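Local coordinates for putative sugar binding protein (Bacteroides vulgatus ATCC 8482, PDB 3KEZ) that probably binds sugars at the bacterial outer membrane as a calcium-containing member of the SusD family of nutrient-binding proteins, at residues Gly244-Ala249 with Gln320-Glu325; Phe188-Val193 with Glu258-Thr263; Asp265-Glu270 with Ile327-Ile332; Glu229-Trp234 with Ser250-Ile255; Glu237-Ala242 with Asp300-Ile305. All coordinates share one frame; numbering follows the deposited sequence.

Contact 1: Gly244-Ala249 with Gln320-Glu325. With CA (calcium ion), chain C.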
# COMPACT_ATOMS: atom_id res chain seq x y z
N GLY A 244 16.60 -7.04 2.64
CA GLY A 244 16.99 -8.27 1.91
C GLY A 244 17.02 -9.54 2.75
O GLY A 244 17.28 -10.64 2.22
N ASN A 245 16.78 -9.40 4.07
CA ASN A 245 16.64 -10.57 4.96
C ASN A 245 15.48 -11.46 4.50
O ASN A 245 14.57 -10.98 3.81
CB ASN A 245 16.32 -10.15 6.41
CG ASN A 245 17.44 -9.35 7.06
OD1 ASN A 245 18.58 -9.43 6.62
ND2 ASN A 245 17.10 -8.55 8.09
N ASP A 246 15.48 -12.70 4.95
CA ASP A 246 14.35 -13.57 4.75
C ASP A 246 13.83 -13.84 6.16
O ASP A 246 14.44 -14.57 6.94
CB ASP A 246 14.78 -14.84 4.00
CG ASP A 246 13.74 -15.31 2.95
OD1 ASP A 246 12.62 -14.72 2.81
OD2 ASP A 246 14.05 -16.32 2.29
N ALA A 247 12.75 -13.14 6.51
CA ALA A 247 12.20 -13.17 7.86
C ALA A 247 11.58 -14.55 8.16
O ALA A 247 11.11 -15.22 7.25
CB ALA A 247 11.16 -12.02 8.04
N SER A 248 11.63 -14.95 9.43
CA SER A 248 10.99 -16.18 9.88
C SER A 248 10.37 -15.95 11.25
O SER A 248 10.55 -14.89 11.87
CB SER A 248 12.07 -17.28 10.00
OG SER A 248 12.94 -16.99 11.08
N ALA A 249 9.67 -16.97 11.77
CA ALA A 249 8.97 -16.85 13.05
C ALA A 249 9.93 -16.48 14.15
O ALA A 249 9.59 -15.65 15.00
CB ALA A 249 8.20 -18.17 13.40
N GLN A 320 15.35 -5.33 -2.10
CA GLN A 320 16.66 -6.00 -2.08
C GLN A 320 16.39 -7.48 -2.27
O GLN A 320 15.56 -8.06 -1.59
CB GLN A 320 17.40 -5.70 -0.75
CG GLN A 320 17.70 -4.18 -0.60
CD GLN A 320 18.35 -3.80 0.71
OE1 GLN A 320 18.72 -4.67 1.48
NE2 GLN A 320 18.52 -2.48 0.95
N PRO A 321 17.06 -8.08 -3.24
CA PRO A 321 16.81 -9.51 -3.41
C PRO A 321 17.30 -10.30 -2.19
O PRO A 321 18.24 -9.88 -1.49
CB PRO A 321 17.66 -9.85 -4.64
CG PRO A 321 18.79 -8.85 -4.60
CD PRO A 321 18.18 -7.59 -4.05
N GLN A 322 16.64 -11.42 -1.93
CA GLN A 322 17.10 -12.39 -0.93
C GLN A 322 18.32 -13.14 -1.50
O GLN A 322 18.65 -12.99 -2.67
CB GLN A 322 15.95 -13.33 -0.52
CG GLN A 322 14.95 -12.68 0.48
CD GLN A 322 14.17 -11.48 -0.11
OE1 GLN A 322 13.73 -11.50 -1.29
NE2 GLN A 322 13.98 -10.44 0.70
N GLN A 323 19.01 -13.93 -0.68
CA GLN A 323 20.30 -14.45 -1.13
C GLN A 323 20.15 -15.34 -2.33
O GLN A 323 19.32 -16.23 -2.38
CB GLN A 323 21.08 -15.19 -0.03
CG GLN A 323 22.55 -15.55 -0.44
CD GLN A 323 23.43 -14.32 -0.75
OE1 GLN A 323 24.04 -14.22 -1.80
NE2 GLN A 323 23.50 -13.40 0.20
N GLY A 324 20.99 -15.10 -3.32
CA GLY A 324 20.98 -15.86 -4.54
C GLY A 324 20.04 -15.33 -5.58
O GLY A 324 20.11 -15.78 -6.70
N GLU A 325 19.19 -14.36 -5.25
CA GLU A 325 18.13 -13.93 -6.18
C GLU A 325 18.54 -12.75 -7.04
O GLU A 325 19.38 -11.95 -6.66
CB GLU A 325 16.89 -13.50 -5.43
CG GLU A 325 16.17 -14.60 -4.77
CD GLU A 325 14.89 -14.11 -4.13
OE1 GLU A 325 14.82 -12.89 -3.78
OE2 GLU A 325 13.97 -14.95 -3.99
CA CA C . 12.41 -12.88 -3.08
O HOH W 1 18.02 -13.23 2.21
O HOH W 2 12.63 -14.82 -1.36

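Contact 2: Phe188-Val193 with Glu258-Thr263. With CA (calcium ion), chain C.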
# COMPACT_ATOMS: atom_id res chain seq x y z
N PHE A 188 3.19 -15.46 13.20
CA PHE A 188 3.97 -15.21 11.97
C PHE A 188 3.49 -16.13 10.85
O PHE A 188 3.22 -17.31 11.05
CB PHE A 188 5.46 -15.42 12.25
CG PHE A 188 6.33 -15.11 11.08
CD1 PHE A 188 6.76 -13.82 10.88
CD2 PHE A 188 6.71 -16.10 10.19
CE1 PHE A 188 7.58 -13.52 9.82
CE2 PHE A 188 7.51 -15.82 9.10
CZ PHE A 188 7.95 -14.54 8.90
N ASN A 189 3.31 -15.58 9.66
CA ASN A 189 2.74 -16.33 8.54
C ASN A 189 3.28 -15.76 7.25
O ASN A 189 2.75 -14.81 6.68
CB ASN A 189 1.22 -16.31 8.57
CG ASN A 189 0.61 -17.44 7.77
OD1 ASN A 189 1.30 -18.26 7.16
ND2 ASN A 189 -0.73 -17.46 7.75
N LYS A 190 4.36 -16.39 6.82
CA LYS A 190 5.26 -15.88 5.79
C LYS A 190 4.53 -15.74 4.48
O LYS A 190 4.01 -16.72 3.95
CB LYS A 190 6.39 -16.90 5.60
CG LYS A 190 7.39 -16.59 4.55
CD LYS A 190 8.26 -15.46 4.97
CE LYS A 190 9.42 -15.29 3.99
NZ LYS A 190 10.32 -14.23 4.50
N GLY A 191 4.51 -14.53 3.94
CA GLY A 191 3.83 -14.32 2.65
C GLY A 191 2.31 -14.34 2.75
O GLY A 191 1.64 -14.30 1.72
N LYS A 192 1.77 -14.35 3.97
CA LYS A 192 0.30 -14.32 4.15
C LYS A 192 -0.13 -13.19 5.10
O LYS A 192 0.67 -12.72 5.91
CB LYS A 192 -0.20 -15.68 4.65
CG LYS A 192 0.12 -16.81 3.64
CD LYS A 192 -0.50 -18.15 4.03
CE LYS A 192 -0.06 -19.25 3.07
NZ LYS A 192 0.10 -18.69 1.70
N VAL A 193 -1.40 -12.78 5.01
CA VAL A 193 -1.95 -11.77 5.94
C VAL A 193 -2.23 -12.37 7.28
O VAL A 193 -2.78 -13.48 7.36
CB VAL A 193 -3.23 -11.13 5.37
CG1 VAL A 193 -3.83 -10.16 6.36
CG2 VAL A 193 -2.87 -10.47 4.10
N GLU A 258 4.13 -9.55 3.71
CA GLU A 258 5.18 -9.60 2.71
C GLU A 258 4.63 -10.32 1.46
O GLU A 258 4.01 -11.37 1.58
CB GLU A 258 6.39 -10.34 3.30
CG GLU A 258 7.63 -10.34 2.41
CD GLU A 258 8.89 -10.85 3.09
OE1 GLU A 258 8.84 -11.76 3.94
OE2 GLU A 258 9.95 -10.36 2.72
N ILE A 259 4.78 -9.70 0.28
CA ILE A 259 4.62 -10.42 -0.98
C ILE A 259 5.94 -11.15 -1.22
O ILE A 259 7.01 -10.51 -1.29
CB ILE A 259 4.28 -9.50 -2.20
CG1 ILE A 259 3.01 -8.66 -1.97
CG2 ILE A 259 4.21 -10.33 -3.48
CD1 ILE A 259 1.71 -9.47 -1.70
N VAL A 260 5.85 -12.48 -1.32
CA VAL A 260 7.01 -13.35 -1.56
C VAL A 260 7.14 -13.66 -3.05
O VAL A 260 6.25 -14.27 -3.65
CB VAL A 260 6.91 -14.66 -0.76
CG1 VAL A 260 8.10 -15.58 -1.06
CG2 VAL A 260 6.85 -14.34 0.76
N ASN A 261 8.23 -13.20 -3.63
CA ASN A 261 8.61 -13.48 -5.02
C ASN A 261 9.83 -14.41 -5.03
O ASN A 261 10.78 -14.23 -4.25
CB ASN A 261 8.94 -12.15 -5.73
CG ASN A 261 7.69 -11.29 -5.94
OD1 ASN A 261 6.63 -11.81 -6.26
ND2 ASN A 261 7.81 -9.96 -5.74
N LEU A 262 9.84 -15.40 -5.92
CA LEU A 262 10.93 -16.41 -5.93
C LEU A 262 11.58 -16.56 -7.30
O LEU A 262 10.92 -16.38 -8.31
CB LEU A 262 10.38 -17.77 -5.47
CG LEU A 262 9.74 -17.80 -4.08
CD1 LEU A 262 9.04 -19.12 -3.89
CD2 LEU A 262 10.80 -17.55 -2.96
N THR A 263 12.87 -16.90 -7.33
CA THR A 263 13.56 -17.20 -8.60
C THR A 263 12.72 -18.13 -9.48
O THR A 263 12.67 -17.95 -10.69
CB THR A 263 14.96 -17.82 -8.36
OG1 THR A 263 15.79 -16.88 -7.66
CG2 THR A 263 15.62 -18.22 -9.69
CA CA C . 12.41 -12.88 -3.08
O HOH W 3 3.63 -11.85 5.28
O HOH W 4 3.11 -13.79 -0.93
O HOH W 2 12.63 -14.82 -1.36

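Contact 3: Asp265-Glu270 with Ile327-Ile332. With CA (calcium ion), chain C.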
# COMPACT_ATOMS: atom_id res chain seq x y z
N ASP A 265 9.45 -18.50 -9.29
CA ASP A 265 8.08 -18.01 -9.28
C ASP A 265 8.15 -16.49 -9.35
O ASP A 265 7.86 -15.81 -8.36
CB ASP A 265 7.41 -18.44 -8.00
CG ASP A 265 5.97 -17.97 -7.92
OD1 ASP A 265 5.29 -17.94 -8.98
OD2 ASP A 265 5.53 -17.66 -6.79
N SER A 266 8.59 -15.99 -10.50
CA SER A 266 9.05 -14.61 -10.63
C SER A 266 7.98 -13.68 -11.21
O SER A 266 7.27 -14.05 -12.15
CB SER A 266 10.31 -14.55 -11.50
OG SER A 266 10.65 -13.21 -11.77
N PRO A 267 7.88 -12.45 -10.64
CA PRO A 267 6.97 -11.47 -11.21
C PRO A 267 7.48 -10.81 -12.47
O PRO A 267 6.72 -10.09 -13.12
CB PRO A 267 6.84 -10.42 -10.08
CG PRO A 267 8.14 -10.50 -9.39
CD PRO A 267 8.43 -11.99 -9.36
N GLY A 268 8.73 -11.04 -12.82
CA GLY A 268 9.30 -10.47 -14.05
C GLY A 268 9.86 -9.07 -13.87
O GLY A 268 9.81 -8.47 -12.79
N LYS A 269 10.35 -8.52 -14.97
CA LYS A 269 11.11 -7.26 -14.96
C LYS A 269 10.27 -5.99 -14.73
O LYS A 269 10.84 -4.90 -14.58
CB LYS A 269 11.94 -7.15 -16.23
CG LYS A 269 13.14 -8.11 -16.29
CD LYS A 269 13.86 -8.02 -17.65
CE LYS A 269 15.02 -9.02 -17.74
NZ LYS A 269 15.75 -8.91 -19.04
N GLU A 270 8.94 -6.10 -14.69
CA GLU A 270 8.11 -4.93 -14.31
C GLU A 270 7.82 -4.87 -12.80
O GLU A 270 7.01 -4.07 -12.35
CB GLU A 270 6.83 -4.87 -15.14
CG GLU A 270 7.11 -4.72 -16.62
CD GLU A 270 5.89 -4.35 -17.45
OE1 GLU A 270 4.77 -4.73 -17.07
OE2 GLU A 270 6.09 -3.68 -18.49
N ILE A 327 17.48 -9.06 -8.61
CA ILE A 327 16.62 -7.96 -8.10
C ILE A 327 15.16 -8.12 -8.57
O ILE A 327 14.23 -7.66 -7.91
CB ILE A 327 17.13 -6.57 -8.51
CG1 ILE A 327 17.32 -6.46 -10.04
CG2 ILE A 327 18.42 -6.23 -7.75
CD1 ILE A 327 17.59 -5.04 -10.52
N THR A 328 14.96 -8.76 -9.71
CA THR A 328 13.61 -9.01 -10.18
C THR A 328 12.70 -9.68 -9.12
O THR A 328 11.50 -9.41 -9.06
CB THR A 328 13.63 -9.89 -11.43
OG1 THR A 328 14.24 -9.16 -12.50
CG2 THR A 328 12.25 -10.29 -11.82
N ASP A 329 13.28 -10.54 -8.29
CA ASP A 329 12.50 -11.35 -7.39
C ASP A 329 12.52 -10.86 -5.95
O ASP A 329 12.13 -11.60 -5.04
CB ASP A 329 12.95 -12.79 -7.52
CG ASP A 329 12.75 -13.31 -8.92
OD1 ASP A 329 11.68 -13.00 -9.49
OD2 ASP A 329 13.66 -13.98 -9.45
N ALA A 330 12.88 -9.59 -5.76
CA ALA A 330 12.78 -8.96 -4.45
C ALA A 330 11.35 -9.04 -3.97
O ALA A 330 10.39 -8.82 -4.75
CB ALA A 330 13.24 -7.51 -4.50
N ASN A 331 11.21 -9.36 -2.68
CA ASN A 331 9.94 -9.35 -1.99
C ASN A 331 9.46 -7.93 -1.81
O ASN A 331 10.26 -7.00 -1.85
CB ASN A 331 10.06 -10.05 -0.62
CG ASN A 331 10.35 -11.57 -0.72
OD1 ASN A 331 10.37 -12.12 -1.82
ND2 ASN A 331 10.54 -12.25 0.43
N ILE A 332 8.15 -7.79 -1.63
CA ILE A 332 7.49 -6.52 -1.41
C ILE A 332 7.08 -6.38 0.06
O ILE A 332 6.27 -7.16 0.55
CB ILE A 332 6.22 -6.40 -2.29
CG1 ILE A 332 6.52 -6.90 -3.71
CG2 ILE A 332 5.71 -4.94 -2.23
CD1 ILE A 332 7.51 -6.05 -4.57
CA CA C . 12.41 -12.88 -3.08
O HOH W 2 12.63 -14.82 -1.36

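Contact 4: Glu229-Trp234 with Ser250-Ile255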
# COMPACT_ATOMS: atom_id res chain seq x y z
N GLU A 229 4.35 -10.81 19.69
CA GLU A 229 4.65 -11.91 18.78
C GLU A 229 6.14 -11.94 18.36
O GLU A 229 6.59 -12.95 17.81
CB GLU A 229 3.69 -11.84 17.59
CG GLU A 229 3.47 -13.14 16.90
CD GLU A 229 2.89 -14.19 17.81
OE1 GLU A 229 2.20 -13.81 18.79
OE2 GLU A 229 3.13 -15.39 17.55
N GLY A 230 6.90 -10.88 18.64
CA GLY A 230 8.34 -10.83 18.38
C GLY A 230 8.76 -9.98 17.19
O GLY A 230 9.95 -9.89 16.84
N TYR A 231 7.79 -9.35 16.55
CA TYR A 231 8.11 -8.36 15.54
C TYR A 231 8.70 -7.14 16.26
O TYR A 231 8.39 -6.86 17.40
CB TYR A 231 6.87 -7.95 14.76
CG TYR A 231 6.17 -9.01 13.94
CD1 TYR A 231 5.14 -9.78 14.49
CD2 TYR A 231 6.45 -9.20 12.58
CE1 TYR A 231 4.43 -10.72 13.73
CE2 TYR A 231 5.75 -10.15 11.81
CZ TYR A 231 4.74 -10.89 12.39
OH TYR A 231 4.04 -11.81 11.66
N ALA A 232 9.60 -6.43 15.60
CA ALA A 232 10.19 -5.27 16.20
C ALA A 232 10.63 -4.39 15.05
O ALA A 232 11.01 -4.89 13.98
CB ALA A 232 11.36 -5.66 17.14
N LEU A 233 10.54 -3.09 15.24
CA LEU A 233 11.09 -2.13 14.30
C LEU A 233 12.56 -2.49 14.06
O LEU A 233 13.32 -2.80 14.99
CB LEU A 233 10.99 -0.70 14.85
CG LEU A 233 9.62 -0.01 15.01
CD1 LEU A 233 9.82 1.42 15.63
CD2 LEU A 233 8.90 0.04 13.70
N TRP A 234 12.94 -2.47 12.79
CA TRP A 234 14.35 -2.65 12.41
C TRP A 234 15.21 -1.60 13.11
O TRP A 234 14.89 -0.41 13.06
CB TRP A 234 14.52 -2.52 10.89
CG TRP A 234 14.00 -3.68 10.10
CD1 TRP A 234 14.06 -5.02 10.45
CD2 TRP A 234 13.37 -3.63 8.84
NE1 TRP A 234 13.47 -5.79 9.46
CE2 TRP A 234 13.04 -4.95 8.47
CE3 TRP A 234 13.02 -2.59 7.98
CZ2 TRP A 234 12.40 -5.24 7.29
CZ3 TRP A 234 12.39 -2.90 6.82
CH2 TRP A 234 12.09 -4.21 6.48
N SER A 250 11.13 -17.07 14.15
CA SER A 250 12.17 -16.74 15.13
C SER A 250 12.82 -15.38 14.91
O SER A 250 13.35 -14.80 15.84
CB SER A 250 13.28 -17.83 15.17
OG SER A 250 13.92 -17.98 13.90
N ASN A 251 12.80 -14.86 13.68
CA ASN A 251 13.28 -13.49 13.41
C ASN A 251 12.36 -12.75 12.49
O ASN A 251 12.66 -12.63 11.33
CB ASN A 251 14.63 -13.54 12.72
CG ASN A 251 15.60 -14.27 13.52
OD1 ASN A 251 15.84 -13.90 14.66
ND2 ASN A 251 16.14 -15.36 12.96
N PRO A 252 11.22 -12.27 13.01
CA PRO A 252 10.22 -11.71 12.06
C PRO A 252 10.55 -10.39 11.43
O PRO A 252 9.92 -10.00 10.43
CB PRO A 252 8.97 -11.53 12.91
CG PRO A 252 9.24 -12.08 14.22
CD PRO A 252 10.67 -12.50 14.35
N GLY A 253 11.49 -9.64 12.02
CA GLY A 253 11.68 -8.28 11.59
C GLY A 253 10.43 -7.44 11.82
O GLY A 253 9.71 -7.63 12.82
N GLU A 254 10.15 -6.53 10.90
CA GLU A 254 9.00 -5.69 11.07
C GLU A 254 7.97 -5.79 9.97
O GLU A 254 6.96 -5.12 10.05
CB GLU A 254 9.41 -4.22 11.26
CG GLU A 254 10.01 -3.49 10.06
CD GLU A 254 10.05 -1.98 10.30
OE1 GLU A 254 11.00 -1.49 10.96
OE2 GLU A 254 9.16 -1.29 9.77
N ILE A 255 8.20 -6.60 8.93
CA ILE A 255 7.17 -6.74 7.88
C ILE A 255 6.03 -7.66 8.33
O ILE A 255 6.24 -8.85 8.60
CB ILE A 255 7.71 -7.26 6.54
CG1 ILE A 255 8.83 -6.34 5.99
CG2 ILE A 255 6.51 -7.41 5.54
CD1 ILE A 255 9.78 -7.03 4.96

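Contact 5: Glu237-Ala242 with Asp300-Ile305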
# COMPACT_ATOMS: atom_id res chain seq x y z
N GLU A 237 20.96 0.20 13.04
CA GLU A 237 22.00 -0.67 12.44
C GLU A 237 21.51 -1.65 11.37
O GLU A 237 22.18 -1.86 10.37
CB GLU A 237 22.72 -1.43 13.55
CG GLU A 237 23.95 -2.15 13.07
CD GLU A 237 24.77 -2.72 14.19
OE1 GLU A 237 24.65 -2.22 15.34
OE2 GLU A 237 25.56 -3.65 13.91
N GLU A 238 20.34 -2.24 11.58
CA GLU A 238 19.75 -3.20 10.65
C GLU A 238 19.19 -2.54 9.39
O GLU A 238 19.19 -3.15 8.31
CB GLU A 238 18.60 -3.93 11.33
CG GLU A 238 19.04 -4.92 12.38
CD GLU A 238 17.95 -5.35 13.36
OE1 GLU A 238 16.84 -4.78 13.38
OE2 GLU A 238 18.22 -6.28 14.14
N TYR A 239 18.72 -1.31 9.53
CA TYR A 239 17.83 -0.71 8.52
C TYR A 239 18.35 -0.77 7.08
O TYR A 239 17.60 -1.15 6.18
CB TYR A 239 17.50 0.72 8.88
CG TYR A 239 16.32 1.29 8.15
CD1 TYR A 239 16.46 1.94 6.92
CD2 TYR A 239 15.07 1.23 8.71
CE1 TYR A 239 15.37 2.52 6.28
CE2 TYR A 239 13.99 1.78 8.09
CZ TYR A 239 14.13 2.44 6.86
OH TYR A 239 13.02 2.98 6.28
N PRO A 240 19.63 -0.43 6.86
CA PRO A 240 20.10 -0.38 5.47
C PRO A 240 20.01 -1.72 4.73
O PRO A 240 19.86 -1.72 3.52
CB PRO A 240 21.55 0.08 5.61
CG PRO A 240 21.60 0.81 6.93
CD PRO A 240 20.64 0.07 7.81
N THR A 241 20.12 -2.86 5.43
CA THR A 241 20.12 -4.17 4.76
C THR A 241 18.96 -5.11 5.13
O THR A 241 18.86 -6.20 4.55
CB THR A 241 21.45 -4.95 4.99
OG1 THR A 241 21.59 -5.24 6.39
CG2 THR A 241 22.65 -4.15 4.47
N ALA A 242 18.11 -4.69 6.07
CA ALA A 242 17.09 -5.58 6.64
C ALA A 242 16.07 -5.99 5.54
O ALA A 242 15.48 -7.08 5.59
CB ALA A 242 16.35 -4.87 7.80
N ASP A 300 20.62 10.65 8.80
CA ASP A 300 19.36 9.94 8.69
C ASP A 300 19.66 8.59 8.05
O ASP A 300 20.20 8.53 6.93
CB ASP A 300 18.35 10.77 7.86
CG ASP A 300 16.94 10.19 7.91
OD1 ASP A 300 16.78 8.97 7.70
OD2 ASP A 300 15.99 10.94 8.18
N VAL A 301 19.33 7.50 8.75
CA VAL A 301 19.69 6.16 8.24
C VAL A 301 19.01 5.85 6.90
O VAL A 301 19.52 5.06 6.11
CB VAL A 301 19.36 5.06 9.26
CG1 VAL A 301 17.88 4.73 9.22
CG2 VAL A 301 20.25 3.82 9.04
N ARG A 302 17.91 6.52 6.58
CA ARG A 302 17.24 6.23 5.33
C ARG A 302 18.01 6.73 4.09
O ARG A 302 17.77 6.27 2.98
CB ARG A 302 15.79 6.76 5.37
CG ARG A 302 14.96 6.02 6.42
CD ARG A 302 13.70 6.76 6.84
NE ARG A 302 14.00 8.03 7.51
CZ ARG A 302 13.18 8.63 8.37
NH1 ARG A 302 11.99 8.09 8.71
NH2 ARG A 302 13.53 9.79 8.88
N LEU A 303 18.94 7.66 4.29
CA LEU A 303 19.87 8.00 3.21
C LEU A 303 20.63 6.75 2.75
O LEU A 303 20.95 6.64 1.57
CB LEU A 303 20.86 9.11 3.62
CG LEU A 303 20.26 10.50 3.83
CD1 LEU A 303 21.20 11.41 4.65
CD2 LEU A 303 19.98 11.07 2.44
N LYS A 304 20.86 5.79 3.65
CA LYS A 304 21.63 4.60 3.28
C LYS A 304 20.89 3.54 2.45
O LYS A 304 21.47 2.51 2.12
CB LYS A 304 22.19 3.95 4.53
CG LYS A 304 23.28 4.76 5.19
CD LYS A 304 23.67 4.13 6.52
CE LYS A 304 24.92 4.78 7.11
NZ LYS A 304 25.47 3.96 8.22
N ILE A 305 19.61 3.78 2.14
CA ILE A 305 18.88 2.90 1.23
C ILE A 305 18.66 3.55 -0.13
O ILE A 305 17.83 3.09 -0.91
CB ILE A 305 17.54 2.35 1.82
CG1 ILE A 305 16.53 3.44 2.21
CG2 ILE A 305 17.83 1.37 2.97
CD1 ILE A 305 16.01 4.26 1.01
O HOH W 5 21.52 -0.61 1.40

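Contact 1: Gly244-Ala249 with Gln320-Glu325
Glu325 OE1 is gripped twice: the calcium ion binds it at 2.5 Å, and the backbone N of Gln322 donates to it from above the carboxylate plane, with Gln322 N and Glu325 OE1 3.0 Å apart. Glu325 OE2 reaches the same ion at 2.7 Å, so the carboxylate is a bidentate ligand whose rotation is fixed. A type II turn from Gln322 to Glu325, closed by Glu325 N donating to Gln322 O, brings a second ligand alongside, Gln322 OE1, 2.6 Å from the calcium. The bend in the Gln322 chain at chi2 (65°) swings its amide between metal and loop, and both ends are used. While OE1 sits on calcium, NE2 gives a fairly straight bond (161°) to Asn245 O at 3.2 Å, arriving above that carbonyl plane but close to the plane of its own amide. The metal probably draws charge from OE1 and makes NE2 a better donor. Nearer its backbone, Gln322 CG lies 3.8 Å from Asp246 CG, the two side chains crossing at about a right angle; the Asp246 carboxylate pairs with Lys190. A water joins the loops a second time, donating to Gly244 O and accepting from Gln323 N. Asn261 O, Asp329 O, Asn331 OD1 and another water complete this calcium site, a sevenfold all-oxygen shell of six protein atoms and one water.

Contact 2: Phe188-Val193 with Glu258-Thr263
Val260 lays its CG2 methyl over the backbone of Gly191, 3.6 Å from Gly191 CA; with CG1 anti to the backbone N (chi1 178°), CG2 is the branch presented to the loop. Gly191 has positive phi, in a type II turn from Asn189 to Lys192 that Lys192 N closes onto Asn189 O, and its bare CA fits close against the chain opposite. That CA also points a hydrogen almost straight (162°) at Glu258 O, with Gly191 CA and Glu258 O 3.1 Å apart. The carbonyl is buried here and finds no conventional donor in the model, so this weak contact is what it has. Beside the turn, the Lys190 chain bends at chi2 and then runs out to a salt bridge, NZ meeting Glu258 OE1 at 2.9 Å from above the carboxylate plane. Lys190 NZ has further partners in Asp246 and Ala247 O, while Glu258 OE2 takes the amide of Asn331. Two waters stitch the backbones together: one accepts from Glu258 N and donates to Lys192 O, the other accepts from Val260 N and donates to Gly191 O. The loop between helices 166-183 and 195-209 thus lies along the end of strand 255-259. Just beyond, Asn261 O binds calcium at 2.4 Å, so the contact flanks the metal site, with Glu258 as a second-shell residue behind Asn331.

Contact 3: Asp265-Glu270 with Ile327-Ile332
Hydrogen bonding centres on Ser266 OG, turned anti to its backbone N (chi1 172°). The hydroxyl donates to Asp329 OD1 across a modelled 2.5 Å, although that oxygen is crowded by its neighbour and its exact place is less sure. The same Ser266 OG accepts from Gly268 N at 3.1 Å, an ST turn spanning Pro267. The packing is slight and mixed. Thr328 CG2 touches two oxygens, lying 3.2 Å from Gly268 O and 3.3 Å from Ser266 OG. Pro267 CG rests 3.5 Å from Thr328 O, a carbonyl that also receives the hydroxyl of Ser271. Metal ligation belongs to segment 327-332 alone: Asp329 O binds the calcium ion at 2.4 Å and Asn331 OD1 at 2.5 Å, while Ala330 O, between them in the chain, is held by the amide of Asn261. Asp329 therefore serves the ion with its backbone carbonyl, not its carboxylate. That carboxylate faces Ser266 instead, and its negative charge, close to the ion without binding it, may add to the field there.

Contact 4: Glu229-Trp234 with Ser250-Ile255
Two backbone donors cross from 229-234 to 250-255, and each finds an acceptor. Ala232 N donates to Gly253 O at 3.0 Å, coming from above the carbonyl plane, and Tyr231 CA adds a bent C-H contact to that oxygen. Trp234 N donates to Glu254 OE1 at 2.8 Å along the anti lone pair, in a fairly straight bond (160°). The Glu254 carboxylate is buried but richly satisfied: OE1 also pairs with Arg367, and OE2 takes Arg336 and the hydroxyl of Ser338. Two arginines and an N-H around one carboxylate should favour its charged form. Ala232 O gets nothing from Gly253 O, another acceptor only 3.2 Å away. To reach Trp234 N, Glu254 holds CG in the crowded position between its backbone N and carbonyl carbon (chi1 69°), and this sets CG squarely over a face of the indole, 3.7 Å from the centroid of the six-membered ring. Ile255 CG1 meets the tip of the same indole, 3.9 Å from Trp234 CH2. At the other end Pro252 CB lies over one face of the Tyr231 ring, 3.4 Å from Tyr231 CD2, while Ile255 O comes to the ring's edge; Tyr231 OH has a weak bond to Asn194. Gly230 ends helix 212-229 in a Schellman motif, and the chain that follows runs past the approach to strand 255-259, with Leu233 packed on helices 337-350 and 354-368.

Contact 5: Glu237-Ala242 with Asp300-Ile305
An Asx turn at Asp300 starts the 3-10 segment 301-304, and this segment packs against Tyr239 and Pro240 at the start of the short, weakly bonded helix 239-242. Asp300 OD1 accepts from Arg302 N at 2.9 Å on its anti lone pair and from Arg302 NE on its syn lone pair. Arg302 NH2 completes a side-on grip, lying in plane with Asp300 OD2 at 2.8 Å in a straight bond. Fixed in this way, the arginine offers its methylenes to Tyr239: CG sits 3.5 Å from Tyr239 CE1, and the guanidinium stands almost perpendicular to the phenol ring (88°). Val301 CG1, in the crowded position between its backbone N and carbonyl carbon (chi1 79°), makes an off-centre CH-pi contact with the same ring, 4.3 Å from its centroid. These loops lie against the helical framework expected of a SusD-family protein: Arg302 NH1 forms salt bridges to Glu387 and Glu391 on helix 381-392, Tyr239 OH bonds to Glu391 as well, and both side chains touch helix 354-368. Next to the tyrosine, Pro240 adds an apolar surface. Its CG is 3.9 Å from Val301 CG2, whose side chain it crosses at about a right angle, whereas Lys304 lies alongside the proline and points the same way, its charged end leading off. Ile305 CG2 approaches Pro240 O to 3.7 Å. That carbonyl also receives the amide of Gln320 and a water, which donates its second hydrogen to Lys304 O.

In the fold
Contacts 1, 2 and 3 meet at one calcium ion and share a bound water: contacts 1 and 3 draw ligands from one loop, contact 2 from just past strand 255-259, and their chemistry is polar, with contacts 1 and 2 at the surface and contact 3 partly buried. Contacts 2 and 3 are also joined through the paired strands 255-259 and 332-336. Contact 5 is the buried one and depends on apolar packing around a tyrosine and a proline, away from the metal. Contact 4, partly buried, mixes ring packing with a shielded carboxylate. Gln320 bridges contacts 1 and 5, Lys190 bridges 1 and 2, and Trp234 of contact 4 packs on Ala242 of contact 5.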